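Local atomic coordinates of Vlm2 (Streptomyces tsusimaensis, PDB entry 6ECB), a protein that takes part in valinomycin biosynthesis as a nonribosomal peptide synthetase, its thioesterase domain, the part described here, probably releasing the thioester-bound depsipeptide. Residues A[238-243]-A[267-272]; A[55-60]-A[284-289]. One frame throughout, in Å; residues are numbered along the deposited sequence.

Interaction 1 (A[238-243]-A[267-272])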
ATOM      1  N   HIS A 238      -0.550  14.130   4.539  1.00 18.01           N
ATOM      2  CA  HIS A 238      -1.735  14.316   3.711  1.00 17.74           C
ATOM      3  C   HIS A 238      -2.536  13.035   3.786  1.00 20.04           C
ATOM      4  O   HIS A 238      -2.011  11.976   3.444  1.00 18.10           O
ATOM      5  CB  HIS A 238      -1.408  14.570   2.247  1.00 20.31           C
ATOM      6  CG  HIS A 238      -1.133  16.002   1.932  1.00 29.97           C
ATOM      7  ND1 HIS A 238       0.084  16.572   2.199  1.00 26.86           N
ATOM      8  CD2 HIS A 238      -1.912  16.986   1.408  1.00 46.19           C
ATOM      9  CE1 HIS A 238       0.064  17.841   1.836  1.00 32.43           C
ATOM     10  NE2 HIS A 238      -1.141  18.123   1.356  1.00 33.18           N
ATOM     11  N   VAL A 239      -3.786  13.132   4.224  1.00 18.97           N
ATOM     12  CA  VAL A 239      -4.676  11.989   4.384  1.00 19.53           C
ATOM     13  C   VAL A 239      -5.750  12.098   3.308  1.00 21.28           C
ATOM     14  O   VAL A 239      -6.500  13.078   3.275  1.00 22.38           O
ATOM     15  CB  VAL A 239      -5.326  11.987   5.780  1.00 18.98           C
ATOM     16  CG1 VAL A 239      -6.256  10.786   5.968  1.00 20.42           C
ATOM     17  CG2 VAL A 239      -4.269  12.031   6.887  1.00 21.21           C
ATOM     18  N   PHE A 240      -5.832  11.111   2.436  1.00 19.05           N
ATOM     19  CA  PHE A 240      -6.838  11.060   1.382  1.00 21.78           C
ATOM     20  C   PHE A 240      -7.839   9.996   1.808  1.00 20.12           C
ATOM     21  O   PHE A 240      -7.471   8.825   1.933  1.00 21.88           O
ATOM     22  CB  PHE A 240      -6.199  10.721   0.025  1.00 20.82           C
ATOM     23  CG  PHE A 240      -5.248  11.781  -0.459  1.00 18.92           C
ATOM     24  CD1 PHE A 240      -3.918  11.791  -0.030  1.00 21.60           C
ATOM     25  CD2 PHE A 240      -5.684  12.792  -1.294  1.00 21.25           C
ATOM     26  CE1 PHE A 240      -3.063  12.789  -0.433  1.00 19.98           C
ATOM     27  CE2 PHE A 240      -4.823  13.801  -1.707  1.00 23.14           C
ATOM     28  CZ  PHE A 240      -3.499  13.789  -1.270  1.00 21.97           C
ATOM     29  N   ARG A 241      -9.089  10.404   2.043  1.00 22.22           N
ATOM     30  CA  ARG A 241     -10.062   9.497   2.633  1.00 20.98           C
ATOM     31  C   ARG A 241     -11.318   9.412   1.785  1.00 19.25           C
ATOM     32  O   ARG A 241     -11.861  10.435   1.345  1.00 24.09           O
ATOM     33  CB  ARG A 241     -10.449   9.933   4.063  1.00 24.51           C
ATOM     34  CG  ARG A 241     -10.897  11.357   4.137  1.00 24.91           C
ATOM     35  CD  ARG A 241     -11.589  11.684   5.470  1.00 29.40           C
ATOM     36  NE  ARG A 241     -11.756  13.124   5.621  1.00 28.68           N
ATOM     37  CZ  ARG A 241     -11.794  13.764   6.786  1.00 27.18           C
ATOM     38  NH1 ARG A 241     -11.707  13.098   7.936  1.00 28.66           N
ATOM     39  NH2 ARG A 241     -11.917  15.074   6.797  1.00 30.76           N
ATOM     40  N   THR A 242     -11.796   8.184   1.620  1.00 22.20           N
ATOM     41  CA  THR A 242     -13.082   7.958   0.978  1.00 23.88           C
ATOM     42  C   THR A 242     -14.199   8.291   1.968  1.00 33.71           C
ATOM     43  O   THR A 242     -13.967   8.464   3.175  1.00 27.19           O
ATOM     44  CB  THR A 242     -13.204   6.521   0.463  1.00 26.08           C
ATOM     45  OG1 THR A 242     -13.080   5.567   1.531  1.00 25.66           O
ATOM     46  CG2 THR A 242     -12.136   6.234  -0.591  1.00 26.85           C
ATOM     47  N   LYS A 243     -15.413   8.394   1.443  1.00 29.05           N
ATOM     48  CA  LYS A 243     -16.541   8.933   2.199  1.00 29.76           C
ATOM     49  C   LYS A 243     -17.697   7.952   2.322  1.00 32.63           C
ATOM     50  O   LYS A 243     -18.826   8.366   2.573  1.00 35.45           O
ATOM     51  CB  LYS A 243     -17.009  10.246   1.583  1.00 35.35           C
ATOM     52  CG  LYS A 243     -15.939  11.337   1.565  1.00 48.68           C
ATOM     53  CD  LYS A 243     -15.206  11.514   2.926  1.00 50.84           C
ATOM     54  CE  LYS A 243     -16.161  11.886   4.066  1.00 57.54           C
ATOM     55  NZ  LYS A 243     -16.852  13.187   3.825  1.00 48.45           N
ATOM     56  N   VAL A 267      -8.136  15.267   2.644  1.00 21.42           N
ATOM     57  CA  VAL A 267      -8.689  15.436   1.301  1.00 23.67           C
ATOM     58  C   VAL A 267      -9.683  14.311   1.032  1.00 22.96           C
ATOM     59  O   VAL A 267      -9.327  13.129   1.090  1.00 23.27           O
ATOM     60  CB  VAL A 267      -7.584  15.430   0.231  1.00 24.89           C
ATOM     61  CG1 VAL A 267      -8.177  15.588  -1.170  1.00 26.53           C
ATOM     62  CG2 VAL A 267      -6.574  16.530   0.501  1.00 30.71           C
ATOM     63  N   ASP A 268     -10.922  14.669   0.714  1.00 25.24           N
ATOM     64  CA  ASP A 268     -11.919  13.657   0.393  1.00 25.96           C
ATOM     65  C   ASP A 268     -11.661  13.130  -1.021  1.00 26.95           C
ATOM     66  O   ASP A 268     -11.365  13.912  -1.937  1.00 29.85           O
ATOM     67  CB  ASP A 268     -13.334  14.241   0.474  1.00 29.58           C
ATOM     68  CG  ASP A 268     -13.794  14.543   1.905  1.00 38.24           C
ATOM     69  OD1 ASP A 268     -13.115  14.217   2.886  1.00 35.01           O
ATOM     70  OD2 ASP A 268     -14.889  15.101   2.044  1.00 42.34           O
ATOM     71  N   ILE A 269     -11.796  11.818  -1.199  1.00 24.23           N
ATOM     72  CA  ILE A 269     -11.633  11.194  -2.516  1.00 25.50           C
ATOM     73  C   ILE A 269     -12.834  10.304  -2.805  1.00 28.83           C
ATOM     74  O   ILE A 269     -13.515   9.826  -1.884  1.00 27.08           O
ATOM     75  CB  ILE A 269     -10.321  10.383  -2.609  1.00 24.17           C
ATOM     76  CG1 ILE A 269     -10.161   9.409  -1.428  1.00 23.24           C
ATOM     77  CG2 ILE A 269      -9.126  11.328  -2.653  1.00 25.76           C
ATOM     78  CD1 ILE A 269      -9.059   8.364  -1.594  1.00 21.98           C
ATOM     79  N   PRO A 270     -13.098  10.024  -4.083  1.00 28.98           N
ATOM     80  CA  PRO A 270     -14.219   9.151  -4.440  1.00 28.35           C
ATOM     81  C   PRO A 270     -13.880   7.682  -4.261  1.00 27.26           C
ATOM     82  O   PRO A 270     -12.733   7.284  -4.059  1.00 30.03           O
ATOM     83  CB  PRO A 270     -14.454   9.471  -5.925  1.00 34.77           C
ATOM     84  CG  PRO A 270     -13.095   9.786  -6.428  1.00 38.89           C
ATOM     85  CD  PRO A 270     -12.405  10.536  -5.283  1.00 32.26           C
ATOM     86  N   GLY A 271     -14.917   6.867  -4.406  1.00 31.12           N
ATOM     87  CA  GLY A 271     -14.774   5.436  -4.275  1.00 28.42           C
ATOM     88  C   GLY A 271     -14.991   4.979  -2.847  1.00 30.12           C
ATOM     89  O   GLY A 271     -15.436   5.733  -1.972  1.00 37.04           O
ATOM     90  N   ASP A 272     -14.663   3.716  -2.616  1.00 29.65           N
ATOM     91  CA  ASP A 272     -14.546   3.232  -1.246  1.00 37.23           C
ATOM     92  C   ASP A 272     -13.185   2.572  -1.063  1.00 35.97           C
ATOM     93  O   ASP A 272     -12.328   2.660  -1.946  1.00 29.37           O
ATOM     94  CB  ASP A 272     -15.697   2.291  -0.892  1.00 55.61           C
ATOM     95  CG  ASP A 272     -15.736   1.060  -1.756  1.00 50.24           C
ATOM     96  OD1 ASP A 272     -14.658   0.462  -1.991  1.00 49.25           O
ATOM     97  OD2 ASP A 272     -16.855   0.685  -2.177  1.00 72.19           O
TER
HETATM   98  O   HOH W   1     -11.533  15.921   4.062  1.00 43.88           O
HETATM   99  O   HOH W   2     -15.693   8.266  -1.419  1.00 27.56           O
HETATM  100  O   HOH W   3     -14.976  14.887   5.057  1.00 47.48           O
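Where segments 238-243 and 267-272 run as parallel strands, Phe240 lies beside Val267 on one face of the sheet and Arg241 beside Asp268 on the other. Backbone bonds set this register: Val267 N reaches Val239 O at 2.8 Å, Arg241 N gives to Val267 O, and Ile269 N meets Arg241 O from above its carbonyl plane. On the apolar face the paired side chains run the same way, with Phe240 CD2 3.6 Å from Val267 CB, while Ile269 CG2 comes to the ring edge. On the polar face, Arg241, Lys243 and Asp268 form a salt-bridge network. Arg241 extends from CG to NE, whose salt bridge meets Asp268 OD1 at 3.2 Å nearly along the C-O axis, the guanidinium and carboxylate planes 57° apart. Water 1, in the guanidinium plane, links NH2 to the same oxygen, which water 3 also grips. Lys243 crosses obliquely, its bent chain laying CD 3.4 Å from Asp268 OD1 and bringing NZ over the carboxylate plane into a 3.3 Å salt bridge with OD2. An alanine in place of Arg241 would remove the NE salt bridge and the NH2 end of the water 1 link, and would probably leave Asp268 less firmly held. Thr242 N hydrogen-bonds to Asp138 OD1, the likely acid of a Ser-His-Asp triad. Such parallel pairing at the sheet margin, within a beta-alpha-beta unit, belongs to the alpha/beta-hydrolase fold.

Interaction 2 (A[55-60]-A[284-289])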
ATOM      1  N   ILE A  55      -0.146   0.017  -8.955  1.00 20.79           N
ATOM      2  CA  ILE A  55       0.271   0.209 -10.339  1.00 20.81           C
ATOM      3  C   ILE A  55      -0.685   1.138 -11.062  1.00 20.80           C
ATOM      4  O   ILE A  55      -0.260   2.027 -11.807  1.00 20.95           O
ATOM      5  CB  ILE A  55       0.409  -1.143 -11.060  1.00 20.78           C
ATOM      6  CG1 ILE A  55       1.661  -1.858 -10.537  1.00 23.54           C
ATOM      7  CG2 ILE A  55       0.485  -0.949 -12.569  1.00 24.69           C
ATOM      8  CD1 ILE A  55       1.683  -3.337 -10.907  1.00 29.60           C
ATOM      9  N   GLU A  56      -1.990   0.942 -10.877  1.00 18.79           N
ATOM     10  CA  GLU A  56      -2.941   1.784 -11.595  1.00 22.03           C
ATOM     11  C   GLU A  56      -2.833   3.236 -11.146  1.00 18.99           C
ATOM     12  O   GLU A  56      -2.853   4.149 -11.985  1.00 20.37           O
ATOM     13  CB  GLU A  56      -4.367   1.275 -11.405  1.00 24.57           C
ATOM     14  CG  GLU A  56      -4.725   0.070 -12.233  1.00 31.27           C
ATOM     15  CD  GLU A  56      -4.421   0.245 -13.745  1.00 50.70           C
ATOM     16  OE1 GLU A  56      -4.856   1.248 -14.361  1.00 58.17           O
ATOM     17  OE2 GLU A  56      -3.716  -0.633 -14.301  1.00 56.20           O
ATOM     18  N   LEU A  57      -2.679   3.468  -9.841  1.00 20.55           N
ATOM     19  CA  LEU A  57      -2.500   4.821  -9.342  1.00 19.16           C
ATOM     20  C   LEU A  57      -1.262   5.442  -9.961  1.00 20.14           C
ATOM     21  O   LEU A  57      -1.300   6.564 -10.482  1.00 19.08           O
ATOM     22  CB  LEU A  57      -2.397   4.812  -7.812  1.00 17.09           C
ATOM     23  CG  LEU A  57      -2.118   6.164  -7.172  1.00 16.91           C
ATOM     24  CD1 LEU A  57      -3.198   7.192  -7.465  1.00 19.81           C
ATOM     25  CD2 LEU A  57      -1.925   6.007  -5.658  1.00 20.01           C
ATOM     26  N   ALA A  58      -0.164   4.702  -9.947  1.00 19.43           N
ATOM     27  CA  ALA A  58       1.085   5.222 -10.490  1.00 21.21           C
ATOM     28  C   ALA A  58       0.944   5.580 -11.959  1.00 24.21           C
ATOM     29  O   ALA A  58       1.517   6.579 -12.410  1.00 24.99           O
ATOM     30  CB  ALA A  58       2.204   4.204 -10.302  1.00 22.79           C
ATOM     31  N   ARG A  59       0.159   4.795 -12.725  1.00 20.54           N
ATOM     32  CA  ARG A  59       0.000   5.083 -14.138  1.00 21.22           C
ATOM     33  C   ARG A  59      -0.835   6.330 -14.383  1.00 22.71           C
ATOM     34  O   ARG A  59      -0.734   6.912 -15.466  1.00 23.07           O
ATOM     35  CB  ARG A  59      -0.648   3.900 -14.870  1.00 24.46           C
ATOM     36  CG  ARG A  59       0.275   2.705 -15.043  1.00 33.59           C
ATOM     37  CD  ARG A  59      -0.112   1.956 -16.321  1.00 78.52           C
ATOM     38  NE  ARG A  59      -1.519   1.588 -16.265  1.00 73.42           N
ATOM     39  CZ  ARG A  59      -2.265   1.254 -17.310  1.00 52.77           C
ATOM     40  NH1 ARG A  59      -3.535   0.936 -17.117  1.00 54.97           N
ATOM     41  NH2 ARG A  59      -1.757   1.226 -18.537  1.00 70.20           N
ATOM     42  N   HIS A  60      -1.679   6.718 -13.432  1.00 21.80           N
ATOM     43  CA  HIS A  60      -2.555   7.864 -13.625  1.00 20.50           C
ATOM     44  C   HIS A  60      -1.957   9.175 -13.120  1.00 21.08           C
ATOM     45  O   HIS A  60      -2.393  10.254 -13.563  1.00 24.06           O
ATOM     46  CB  HIS A  60      -3.891   7.623 -12.916  1.00 20.81           C
ATOM     47  CG  HIS A  60      -4.819   6.714 -13.674  1.00 21.01           C
ATOM     48  ND1 HIS A  60      -4.717   5.343 -13.628  1.00 21.44           N
ATOM     49  CD2 HIS A  60      -5.867   6.985 -14.481  1.00 22.07           C
ATOM     50  CE1 HIS A  60      -5.664   4.804 -14.379  1.00 21.93           C
ATOM     51  NE2 HIS A  60      -6.377   5.779 -14.905  1.00 24.91           N
ATOM     52  N   GLU A 284      -9.438   9.922 -10.396  1.00 25.60           N
ATOM     53  CA  GLU A 284      -9.737  11.113  -9.611  1.00 27.73           C
ATOM     54  C   GLU A 284      -8.859  11.183  -8.368  1.00 23.21           C
ATOM     55  O   GLU A 284      -8.449  12.278  -7.954  1.00 24.86           O
ATOM     56  CB  GLU A 284     -11.214  11.135  -9.220  1.00 30.14           C
ATOM     57  CG  GLU A 284     -11.671  12.499  -8.729  1.00 56.02           C
ATOM     58  CD  GLU A 284     -13.186  12.620  -8.658  1.00 76.80           C
ATOM     59  OE1 GLU A 284     -13.884  11.850  -9.359  1.00 84.63           O
ATOM     60  OE2 GLU A 284     -13.672  13.483  -7.897  1.00 80.17           O
ATOM     61  N   VAL A 285      -8.567  10.031  -7.760  1.00 21.76           N
ATOM     62  CA  VAL A 285      -7.603   9.985  -6.667  1.00 21.11           C
ATOM     63  C   VAL A 285      -6.267  10.547  -7.128  1.00 23.68           C
ATOM     64  O   VAL A 285      -5.654  11.378  -6.450  1.00 21.60           O
ATOM     65  CB  VAL A 285      -7.439   8.547  -6.157  1.00 21.07           C
ATOM     66  CG1 VAL A 285      -6.345   8.467  -5.108  1.00 20.04           C
ATOM     67  CG2 VAL A 285      -8.762   8.022  -5.612  1.00 21.16           C
ATOM     68  N   ALA A 286      -5.806  10.109  -8.303  1.00 22.05           N
ATOM     69  CA  ALA A 286      -4.545  10.597  -8.856  1.00 20.99           C
ATOM     70  C   ALA A 286      -4.580  12.103  -9.087  1.00 21.22           C
ATOM     71  O   ALA A 286      -3.609  12.805  -8.781  1.00 21.37           O
ATOM     72  CB  ALA A 286      -4.231   9.867 -10.182  1.00 23.51           C
ATOM     73  N   GLN A 287      -5.681  12.618  -9.651  1.00 21.10           N
ATOM     74  CA  GLN A 287      -5.807  14.052  -9.892  1.00 22.98           C
ATOM     75  C   GLN A 287      -5.676  14.834  -8.593  1.00 23.31           C
ATOM     76  O   GLN A 287      -5.056  15.904  -8.562  1.00 23.82           O
ATOM     77  CB  GLN A 287      -7.149  14.337 -10.573  1.00 28.26           C
ATOM     78  CG  GLN A 287      -7.481  15.788 -10.782  1.00 47.40           C
ATOM     79  CD  GLN A 287      -8.717  15.963 -11.670  1.00 72.20           C
ATOM     80  OE1 GLN A 287      -8.806  15.375 -12.759  1.00 58.04           O
ATOM     81  NE2 GLN A 287      -9.679  16.760 -11.200  1.00 75.15           N
ATOM     82  N   LEU A 288      -6.255  14.309  -7.508  1.00 22.40           N
ATOM     83  CA  LEU A 288      -6.199  14.991  -6.219  1.00 24.96           C
ATOM     84  C   LEU A 288      -4.815  14.894  -5.582  1.00 23.82           C
ATOM     85  O   LEU A 288      -4.351  15.862  -4.954  1.00 22.48           O
ATOM     86  CB  LEU A 288      -7.284  14.422  -5.300  1.00 24.86           C
ATOM     87  CG  LEU A 288      -8.683  14.888  -5.706  1.00 31.24           C
ATOM     88  CD1 LEU A 288      -9.779  14.036  -5.089  1.00 31.71           C
ATOM     89  CD2 LEU A 288      -8.877  16.332  -5.325  1.00 34.14           C
ATOM     90  N   LEU A 289      -4.142  13.744  -5.701  1.00 20.53           N
ATOM     91  CA  LEU A 289      -2.748  13.674  -5.250  1.00 20.60           C
ATOM     92  C   LEU A 289      -1.886  14.647  -6.035  1.00 21.26           C
ATOM     93  O   LEU A 289      -1.021  15.331  -5.468  1.00 21.56           O
ATOM     94  CB  LEU A 289      -2.168  12.266  -5.415  1.00 20.55           C
ATOM     95  CG  LEU A 289      -2.078  11.358  -4.213  1.00 24.88           C
ATOM     96  CD1 LEU A 289      -3.480  11.026  -3.752  1.00 30.51           C
ATOM     97  CD2 LEU A 289      -1.309  10.082  -4.576  1.00 26.83           C
TER
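Helices 55-60 and 284-289 cross at -55° with their axes 8.9 Å apart at closest approach, His60 and Ala286 having the nearest CA atoms. The small side chain of Ala286 allows this approach: its CB lies 3.6 Å from His60 CB, so the histidine meets the other segment through its methylene. The imidazole is held from within its own helix, where ND1 gives a nearly straight bond of 2.8 Å to Glu56 O, which lies in the ring plane at its edge. Leu57 carries most of the remaining contact. With CG anti to the backbone N (chi1 176°), it sends CD1 to Ala286, 3.9 Å from CA, and to within 4.1 Å of Val285 CG1. Its other branch, CD2, faces Leu289 CD2 at 4.3 Å, so one leucine spans a full turn of the partner helix by loose apolar packing. Leu57 and Leu289 also both touch Leu137 of strand 134-137, which places the crossing directly on the central sheet. Early and C-terminal helices meeting on the same face of that sheet are characteristic of the alpha/beta-hydrolase fold.

Overall arrangement
Interactions 1 and 2 lie side by side in the alpha/beta-hydrolase core, their centres about 12 Å apart. Along the chain the order is 55-60, 238-243, 267-272 and 284-289, so both strands fall within the stretch of chain that the helix crossing brings together. Strand 264-268, outermost in the sheet, leads on to helix 281-293, which packs back over it. The two contacts touch beneath this helix: Phe240 CE2 meets Leu289 CD1 at 3.7 Å, and Ile269 CG2 packs against Leu288 CD1. Helix 281-293 thus joins the sheet margin to the early helix 55-60, with Leu289 touching both Phe240 and Leu57, so that apolar packing runs from one to the other.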